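Local coordinates for GTPase activator-like protein (Chaetomium thermophilum, PDB 5HIU) that forms the helical N-terminal part of TSC2, a protein that probably acts as a GTPase activator in the tuberous sclerosis complex, at residues I86-K90 against V120-L125; I362-H367 against H429-R433. All blocks are in the same frame, centred on the assembly; numbering follows the deposited sequence.

Interaction 1: residues I86-K90 against V120-L125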
loop_
_atom_site.group_PDB
_atom_site.type_symbol
_atom_site.label_atom_id
_atom_site.label_comp_id
_atom_site.label_asym_id
_atom_site.label_seq_id
_atom_site.Cartn_x
_atom_site.Cartn_y
_atom_site.Cartn_z
ATOM N N ILE A 86 21.886 -21.402 -4.110
ATOM C CA ILE A 86 20.500 -21.277 -4.508
ATOM C C ILE A 86 19.915 -22.639 -4.838
ATOM O O ILE A 86 18.794 -22.962 -4.422
ATOM C CB ILE A 86 20.392 -20.320 -5.710
ATOM C CG1 ILE A 86 20.401 -18.893 -5.195
ATOM C CG2 ILE A 86 19.134 -20.562 -6.517
ATOM C CD1 ILE A 86 20.843 -17.899 -6.216
ATOM N N GLU A 87 20.668 -23.444 -5.574
ATOM C CA GLU A 87 20.205 -24.792 -5.878
ATOM C C GLU A 87 20.157 -25.637 -4.625
ATOM O O GLU A 87 19.268 -26.460 -4.496
ATOM C CB GLU A 87 21.058 -25.471 -6.959
ATOM C CG GLU A 87 20.856 -24.898 -8.351
ATOM C CD GLU A 87 19.391 -24.839 -8.753
ATOM O OE1 GLU A 87 18.815 -25.911 -9.023
ATOM O OE2 GLU A 87 18.811 -23.724 -8.795
ATOM N N CYS A 88 21.094 -25.425 -3.701
ATOM C CA CYS A 88 21.136 -26.203 -2.463
ATOM C C CYS A 88 19.934 -25.953 -1.545
ATOM O O CYS A 88 19.357 -26.891 -1.011
ATOM C CB CYS A 88 22.447 -25.960 -1.710
ATOM S SG CYS A 88 23.892 -26.650 -2.555
ATOM N N VAL A 89 19.546 -24.701 -1.352
ATOM C CA VAL A 89 18.455 -24.421 -0.427
ATOM C C VAL A 89 17.154 -25.084 -0.856
ATOM O O VAL A 89 16.318 -25.341 -0.021
ATOM C CB VAL A 89 18.224 -22.920 -0.201
ATOM C CG1 VAL A 89 19.408 -22.316 0.526
ATOM C CG2 VAL A 89 17.962 -22.182 -1.507
ATOM N N LYS A 90 16.996 -25.367 -2.148
ATOM C CA LYS A 90 15.798 -26.036 -2.677
ATOM C C LYS A 90 15.599 -27.430 -2.085
ATOM O O LYS A 90 14.470 -27.865 -1.905
ATOM C CB LYS A 90 15.841 -26.093 -4.210
ATOM C CG LYS A 90 15.645 -24.731 -4.860
ATOM C CD LYS A 90 16.145 -24.664 -6.294
ATOM C CE LYS A 90 15.940 -23.251 -6.841
ATOM N NZ LYS A 90 16.292 -23.029 -8.277
ATOM N N VAL A 120 16.665 -14.152 -4.298
ATOM C CA VAL A 120 16.251 -15.431 -4.866
ATOM C C VAL A 120 16.540 -16.569 -3.863
ATOM O O VAL A 120 15.711 -17.457 -3.649
ATOM C CB VAL A 120 16.942 -15.697 -6.220
ATOM C CG1 VAL A 120 16.731 -17.127 -6.668
ATOM C CG2 VAL A 120 16.443 -14.731 -7.290
ATOM N N ALA A 121 17.704 -16.526 -3.229
ATOM C CA ALA A 121 18.026 -17.529 -2.243
ATOM C C ALA A 121 16.950 -17.561 -1.199
ATOM O O ALA A 121 16.386 -18.625 -0.898
ATOM C CB ALA A 121 19.361 -17.239 -1.592
ATOM N N LEU A 122 16.646 -16.402 -0.641
ATOM C CA LEU A 122 15.682 -16.377 0.442
ATOM C C LEU A 122 14.325 -16.884 -0.056
ATOM O O LEU A 122 13.690 -17.722 0.571
ATOM C CB LEU A 122 15.568 -14.985 1.032
ATOM C CG LEU A 122 14.672 -14.900 2.268
ATOM C CD1 LEU A 122 15.110 -15.868 3.363
ATOM C CD2 LEU A 122 14.685 -13.488 2.808
ATOM N N GLU A 123 13.916 -16.384 -1.213
ATOM C CA GLU A 123 12.685 -16.793 -1.839
ATOM C C GLU A 123 12.633 -18.310 -1.974
ATOM O O GLU A 123 11.616 -18.915 -1.634
ATOM C CB GLU A 123 12.568 -16.098 -3.193
ATOM C CG GLU A 123 11.575 -16.689 -4.172
ATOM C CD GLU A 123 11.676 -16.011 -5.527
ATOM O OE1 GLU A 123 11.386 -14.805 -5.575
ATOM O OE2 GLU A 123 12.069 -16.670 -6.525
ATOM N N GLN A 124 13.728 -18.918 -2.446
ATOM C CA GLN A 124 13.790 -20.365 -2.617
ATOM C C GLN A 124 13.900 -21.093 -1.311
ATOM O O GLN A 124 13.344 -22.161 -1.174
ATOM C CB GLN A 124 14.961 -20.768 -3.492
ATOM C CG GLN A 124 14.829 -20.291 -4.924
ATOM C CD GLN A 124 13.555 -20.778 -5.608
ATOM O OE1 GLN A 124 13.263 -21.981 -5.643
ATOM N NE2 GLN A 124 12.791 -19.835 -6.167
ATOM N N LEU A 125 14.623 -20.530 -0.353
ATOM C CA LEU A 125 14.739 -21.140 0.968
ATOM C C LEU A 125 13.364 -21.254 1.600
ATOM O O LEU A 125 13.015 -22.286 2.179
ATOM C CB LEU A 125 15.657 -20.316 1.879
ATOM C CG LEU A 125 15.947 -20.894 3.266
ATOM C CD1 LEU A 125 16.681 -22.213 3.118
ATOM C CD2 LEU A 125 16.731 -19.953 4.179
#
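Val89 and Leu125 form the tight part of this contact between helix 75-89 and helix 115-126. Their side chains cross at about a right angle, with Leu125 CD1 lying 3.7 Å from Val89 CB. With CG1 anti to the carbonyl carbon (chi1 -67°), Val89 CG2 sits between its own backbone N and C and meets Gln124 CB at 3.9 Å. One helical turn back, Ile86 lays CG1 over the backbone of Ala121, 4.0 Å from its CA, consistent with the small Ala121 side chain at this close pairing of backbones. Leu106 of helix 96-107 covers Ala121 and Leu125 from outside the contact.

Toward solvent the packing changes character. The extended Lys90 chain passes over the bent Gln124 and puts CE 3.2 Å from Gln124 OE1, while its ammonium is engaged within its own segment, in a salt bridge from Lys90 NZ to Glu87 OE2 at 2.7 Å. Gln124 NE2 likewise makes a long hydrogen bond within its own segment, to Glu123 OE2, which lies nearly in the amide plane; the other Glu123 oxygen binds Gln186. No hydrogen bond joins the two segments: the contact is mainly apolar packing, probably helped slightly by attraction between the Lys90 charge and the Gln124 carbonyl.

Interaction 2: residues I362-H367 against H429-R433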
loop_
_atom_site.group_PDB
_atom_site.type_symbol
_atom_site.label_atom_id
_atom_site.label_comp_id
_atom_site.label_asym_id
_atom_site.label_seq_id
_atom_site.Cartn_x
_atom_site.Cartn_y
_atom_site.Cartn_z
ATOM N N ILE A 362 -22.234 15.418 -1.357
ATOM C CA ILE A 362 -23.603 15.782 -1.020
ATOM C C ILE A 362 -24.543 15.261 -2.102
ATOM O O ILE A 362 -25.588 14.705 -1.801
ATOM C CB ILE A 362 -23.764 17.303 -0.801
ATOM C CG1 ILE A 362 -22.922 17.767 0.406
ATOM C CG2 ILE A 362 -25.226 17.662 -0.545
ATOM C CD1 ILE A 362 -22.865 19.277 0.573
ATOM N N ASN A 363 -24.152 15.366 -3.357
ATOM C CA ASN A 363 -24.995 14.831 -4.415
ATOM C C ASN A 363 -25.172 13.328 -4.355
ATOM O O ASN A 363 -26.190 12.817 -4.789
ATOM C CB ASN A 363 -24.457 15.217 -5.774
ATOM C CG ASN A 363 -25.018 16.521 -6.252
ATOM O OD1 ASN A 363 -26.231 16.697 -6.275
ATOM N ND2 ASN A 363 -24.150 17.449 -6.636
ATOM N N SER A 364 -24.189 12.618 -3.825
ATOM C CA SER A 364 -24.310 11.177 -3.694
ATOM C C SER A 364 -25.156 10.790 -2.483
ATOM O O SER A 364 -25.639 9.656 -2.402
ATOM C CB SER A 364 -22.939 10.527 -3.572
ATOM O OG SER A 364 -22.329 10.956 -2.376
ATOM N N LEU A 365 -25.299 11.711 -1.533
ATOM C CA LEU A 365 -26.225 11.531 -0.409
ATOM C C LEU A 365 -27.705 11.647 -0.800
ATOM O O LEU A 365 -28.531 10.898 -0.301
ATOM C CB LEU A 365 -25.932 12.539 0.683
ATOM C CG LEU A 365 -24.656 12.306 1.458
ATOM C CD1 LEU A 365 -24.556 13.391 2.510
ATOM C CD2 LEU A 365 -24.607 10.926 2.106
ATOM N N PHE A 366 -28.044 12.590 -1.670
ATOM C CA PHE A 366 -29.427 12.787 -2.045
ATOM C C PHE A 366 -29.867 11.827 -3.137
ATOM O O PHE A 366 -31.066 11.596 -3.311
ATOM C CB PHE A 366 -29.669 14.231 -2.469
ATOM C CG PHE A 366 -29.715 15.192 -1.323
ATOM C CD1 PHE A 366 -30.899 15.419 -0.641
ATOM C CD2 PHE A 366 -28.579 15.870 -0.925
ATOM C CE1 PHE A 366 -30.943 16.300 0.425
ATOM C CE2 PHE A 366 -28.616 16.752 0.135
ATOM C CZ PHE A 366 -29.799 16.969 0.815
ATOM N N HIS A 367 -28.910 11.286 -3.887
ATOM C CA HIS A 367 -29.195 10.268 -4.909
ATOM C C HIS A 367 -28.107 9.209 -4.881
ATOM O O HIS A 367 -26.945 9.519 -5.064
ATOM C CB HIS A 367 -29.273 10.900 -6.309
ATOM C CG HIS A 367 -30.037 10.077 -7.307
ATOM N ND1 HIS A 367 -30.618 10.623 -8.432
ATOM C CD2 HIS A 367 -30.337 8.756 -7.336
ATOM C CE1 HIS A 367 -31.227 9.673 -9.119
ATOM N NE2 HIS A 367 -31.072 8.530 -8.474
ATOM N N HIS A 429 -26.935 19.459 -10.889
ATOM C CA HIS A 429 -27.266 18.097 -10.467
ATOM C C HIS A 429 -28.098 18.060 -9.189
ATOM O O HIS A 429 -29.070 17.306 -9.105
ATOM C CB HIS A 429 -25.998 17.252 -10.288
ATOM C CG HIS A 429 -25.530 16.612 -11.554
ATOM N ND1 HIS A 429 -25.260 17.337 -12.695
ATOM C CD2 HIS A 429 -25.293 15.316 -11.864
ATOM C CE1 HIS A 429 -24.879 16.514 -13.655
ATOM N NE2 HIS A 429 -24.890 15.283 -13.177
ATOM N N LEU A 430 -27.702 18.867 -8.206
ATOM C CA LEU A 430 -28.368 18.925 -6.904
ATOM C C LEU A 430 -29.741 19.630 -6.975
ATOM O O LEU A 430 -30.771 19.104 -6.531
ATOM C CB LEU A 430 -27.465 19.651 -5.908
ATOM C CG LEU A 430 -27.905 19.673 -4.448
ATOM C CD1 LEU A 430 -28.118 18.267 -3.901
ATOM C CD2 LEU A 430 -26.863 20.427 -3.629
ATOM N N ILE A 431 -29.750 20.826 -7.536
ATOM C CA ILE A 431 -31.000 21.500 -7.780
ATOM C C ILE A 431 -31.975 20.495 -8.379
ATOM O O ILE A 431 -33.059 20.298 -7.840
ATOM C CB ILE A 431 -30.828 22.741 -8.696
ATOM C CG1 ILE A 431 -29.980 23.835 -8.005
ATOM C CG2 ILE A 431 -32.186 23.290 -9.121
ATOM C CD1 ILE A 431 -30.118 23.887 -6.493
ATOM N N LEU A 432 -31.578 19.822 -9.454
ATOM C CA LEU A 432 -32.498 18.906 -10.121
ATOM C C LEU A 432 -33.015 17.847 -9.151
ATOM O O LEU A 432 -34.216 17.569 -9.111
ATOM C CB LEU A 432 -31.858 18.241 -11.351
ATOM C CG LEU A 432 -32.836 17.449 -12.239
ATOM C CD1 LEU A 432 -33.885 18.346 -12.877
ATOM C CD2 LEU A 432 -32.109 16.667 -13.317
ATOM N N ARG A 433 -32.109 17.278 -8.363
ATOM C CA ARG A 433 -32.471 16.232 -7.405
ATOM C C ARG A 433 -33.381 16.739 -6.279
ATOM O O ARG A 433 -34.380 16.107 -5.970
ATOM C CB ARG A 433 -31.218 15.610 -6.800
ATOM C CG ARG A 433 -31.479 14.474 -5.828
ATOM C CD ARG A 433 -32.317 13.357 -6.438
ATOM N NE ARG A 433 -32.482 12.252 -5.493
ATOM C CZ ARG A 433 -33.327 11.233 -5.647
ATOM N NH1 ARG A 433 -34.101 11.149 -6.721
ATOM N NH2 ARG A 433 -33.395 10.288 -4.716
#
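Arg433 meets the end of helix 352-366 in two ways, turning a guanidinium edge to Phe366 O and a face to His367, the residue just beyond the helix. In the plane of the guanidinium is the carbonyl oxygen of Phe366: NE donates to Phe366 O at 2.7 Å with an N-H...O angle of 157°, and NH2 adds a weak, more bent bond to the same oxygen at 3.0 Å. NE approaches from well above the carbonyl plane. Against one face lies the imidazole of His367, stacked with ring and guanidinium centres 4.0 Å apart, the planes inclined by 21° and the overlap offset toward the rim. Arg433 reaches this site with CG anti to its backbone N and a bend at chi2 (56°), which brings CG against Phe366 CB on the way.

Phe366 is the last helical residue before His367 leaves helical geometry, so the positive group sits at the carboxy end of a helix, where the helix dipole would probably strengthen the attraction. The two helical segments run in the same direction at a shallow angle, their axes 9.9 Å apart at closest approach, an arrangement consistent with the elongated all-helical, alpha-solenoid-like fold of this fragment.

Deeper in, Leu430 sends CD1 obliquely to the Phe366 ring, 3.8 Å from CD2. Ile362 CG2 lies in plane at an edge of that ring, and Trp382 meets it edge-to-face, while Phe454 of helix 448-459 packs on Leu430. The Asn363 amide lies against Leu430, with OD1 3.2 Å from Leu430 CA; the nearby Leu430 N is badly angled for a hydrogen bond. Asn363 ND2 instead makes a hydrogen bond to Gln426 OE1, one turn earlier on helix 423-441, which helps set the rotation of the amide beside His429 CB.

The two contacts come in series along the chain: interaction 1 closes before interaction 2 opens. Their centres are 58 Å apart and their nearest atoms about 43 Å, on opposite sides of the chain's centre, so neither touches the other. They share no helix. Interaction 1 joins helices 75-89 and 115-126 toward the N-terminal end of this fragment, whereas interaction 2 joins helices 352-366 and 423-441 near the C-terminal end of the modelled chain. Both belong to the same family region and to one elongated, strand-free helical array. The elongated shape thus depends on separate local helix-helix contacts, of which these are two.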